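AimR transcriptional regulator (Bacillus phage phi3T, PDB 5ZVV) activates transcription of the phage aimX locus as a homodimer, apparently promoting lytic replication until binding of the arbitrium peptide switches the infection toward lysogeny. Local coordinates at residues 261-264 against 265-268. Residues are numbered along the deposited sequence; the frame is centred on the assembly and turned at random.
Sequences VHQE and MLDG
Gln-263 and Asp-267, one turn apart in the helix 260-277, are joined by a side-chain hydrogen bond from NE2 of Gln-263 to OD1 of Asp-267, 3.2 Å long. The bond is moderately bent (152° at the hydrogen) and asymmetric in its use of the two flat groups: the oxygen lies in the plane of the Gln-263 amide, whereas the nitrogen arrives from above the carboxylate, the two planes being turned 42° apart. Gln-263 leaves the backbone with CG anti to its own N (chi1 -172°) and then bends at chi2, which swings the amide back toward Asp-267. Its rotation is further fixed by OE1, which accepts a stronger hydrogen bond from NE2 of Gln-254.

The same two residues also take part in the i to i+4 backbone bonding of the helix, with the N of Asp-267 2.9 Å from the O of Gln-263 and nearly straight. The bond from Gly-268 N to Glu-264 O has the same length but is more bent.

A second, apolar contact follows the helix from Val-261 to the selenomethionine Met-265. The two side chains lie alongside each other and point the same way, with CG1 of Val-261 3.7 Å from CE of Met-265. The Met-265 chain, extended beyond CG, also carries its SE past the imidazole of His-262, 4.1 Å from CD2, in an oblique approach.

The helix rests against helix 224-237, where Phe-228 stacks on the His-262 ring, Phe-229 meets it edge-to-face, and Leu-266 packs on Phe-228 and Leu-232. Tyr-293 of helix 291-304 touches Glu-264 and Met-265, so that this turn lies between helix 224-237 and the next helix in the chain, 291-304, an all-helical packing consistent with the TPR clan to which the AimR family belongs.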
ATOM      1  N   VAL A 261      24.504  -5.031  17.895  1.00 23.77           N
ATOM      2  CA  VAL A 261      23.168  -4.556  17.538  1.00 19.71           C
ATOM      3  C   VAL A 261      22.136  -5.662  17.741  1.00 24.83           C
ATOM      4  O   VAL A 261      21.098  -5.462  18.387  1.00 26.54           O
ATOM      5  CB  VAL A 261      23.158  -4.026  16.093  1.00 25.70           C
ATOM      6  CG1 VAL A 261      21.731  -3.783  15.627  1.00 26.26           C
ATOM      7  CG2 VAL A 261      23.977  -2.744  15.996  1.00 30.38           C
ATOM      8  N   HIS A 262      22.407  -6.848  17.192  1.00 24.46           N
ATOM      9  CA  HIS A 262      21.526  -7.986  17.431  1.00 23.11           C
ATOM     10  C   HIS A 262      21.502  -8.364  18.904  1.00 19.93           C
ATOM     11  O   HIS A 262      20.458  -8.782  19.419  1.00 19.21           O
ATOM     12  CB  HIS A 262      21.966  -9.173  16.576  1.00 16.16           C
ATOM     13  CG  HIS A 262      21.792  -8.950  15.107  1.00 22.97           C
ATOM     14  ND1 HIS A 262      22.326  -9.791  14.155  1.00 22.81           N
ATOM     15  CD2 HIS A 262      21.136  -7.979  14.427  1.00 21.38           C
ATOM     16  CE1 HIS A 262      22.010  -9.347  12.951  1.00 25.62           C
ATOM     17  NE2 HIS A 262      21.292  -8.247  13.089  1.00 24.68           N
ATOM     18  N   GLN A 263      22.631  -8.206  19.601  1.00 22.35           N
ATOM     19  CA  GLN A 263      22.663  -8.511  21.027  1.00 19.78           C
ATOM     20  C   GLN A 263      21.722  -7.602  21.804  1.00 20.17           C
ATOM     21  O   GLN A 263      21.000  -8.062  22.693  1.00 20.60           O
ATOM     22  CB  GLN A 263      24.087  -8.386  21.568  1.00 22.87           C
ATOM     23  CG  GLN A 263      24.230  -8.871  23.005  1.00 19.62           C
ATOM     24  CD  GLN A 263      23.986 -10.369  23.138  1.00 23.49           C
ATOM     25  OE1 GLN A 263      24.681 -11.177  22.522  1.00 22.81           O
ATOM     26  NE2 GLN A 263      22.998 -10.743  23.946  1.00 22.17           N
ATOM     27  N   GLU A 264      21.715  -6.305  21.483  1.00 22.33           N
ATOM     28  CA  GLU A 264      20.824  -5.384  22.178  1.00 23.89           C
ATOM     29  C   GLU A 264      19.376  -5.570  21.750  1.00 16.49           C
ATOM     30  O   GLU A 264      18.462  -5.268  22.526  1.00 17.67           O
ATOM     31  CB  GLU A 264      21.270  -3.939  21.950  1.00 23.56           C
ATOM     32  CG  GLU A 264      22.506  -3.554  22.744  1.00 24.26           C
ATOM     33  CD  GLU A 264      22.811  -2.071  22.671  1.00 27.75           C
ATOM     34  OE1 GLU A 264      22.165  -1.364  21.869  1.00 31.89           O
ATOM     35  OE2 GLU A 264      23.701  -1.610  23.415  1.00 32.34           O
HETATM   36  N   MSE A 265      19.141  -6.059  20.536  1.00 19.79           N
HETATM   37  CA  MSE A 265      17.778  -6.415  20.145  1.00 22.13           C
HETATM   38  C   MSE A 265      17.276  -7.596  20.969  1.00 17.93           C
HETATM   39  O   MSE A 265      16.147  -7.588  21.456  1.00 18.35           O
HETATM   40  CB  MSE A 265      17.704  -6.738  18.656  1.00 15.14           C
HETATM   41  CG  MSE A 265      17.842  -5.525  17.767  1.00 22.92           C
HETATM   42 SE   MSE A 265      17.824  -6.028  15.892  1.00 41.67          SE
HETATM   43  CE  MSE A 265      18.085  -4.259  15.102  1.00 31.77           C
ATOM     44  N   LEU A 266      18.133  -8.606  21.138  1.00 20.23           N
ATOM     45  CA  LEU A 266      17.752  -9.781  21.917  1.00 20.63           C
ATOM     46  C   LEU A 266      17.542  -9.422  23.384  1.00 20.88           C
ATOM     47  O   LEU A 266      16.519  -9.780  23.986  1.00 18.03           O
ATOM     48  CB  LEU A 266      18.817 -10.866  21.777  1.00 17.76           C
ATOM     49  CG  LEU A 266      18.481 -12.170  22.498  1.00 20.09           C
ATOM     50  CD1 LEU A 266      17.255 -12.793  21.864  1.00 20.56           C
ATOM     51  CD2 LEU A 266      19.658 -13.125  22.469  1.00 20.11           C
ATOM     52  N   ASP A 267      18.514  -8.720  23.975  1.00 17.59           N
ATOM     53  CA  ASP A 267      18.369  -8.234  25.342  1.00 19.15           C
ATOM     54  C   ASP A 267      17.102  -7.410  25.496  1.00 17.45           C
ATOM     55  O   ASP A 267      16.413  -7.506  26.514  1.00 19.60           O
ATOM     56  CB  ASP A 267      19.585  -7.393  25.745  1.00 21.29           C
ATOM     57  CG  ASP A 267      20.871  -8.195  25.797  1.00 22.93           C
ATOM     58  OD1 ASP A 267      20.812  -9.440  25.806  1.00 21.59           O
ATOM     59  OD2 ASP A 267      21.950  -7.563  25.848  1.00 29.67           O
ATOM     60  N   GLY A 268      16.783  -6.586  24.496  1.00 19.73           N
ATOM     61  CA  GLY A 268      15.553  -5.812  24.557  1.00 17.33           C
ATOM     62  C   GLY A 268      14.311  -6.682  24.510  1.00 18.90           C
ATOM     63  O   GLY A 268      13.316  -6.395  25.183  1.00 18.13           O
TER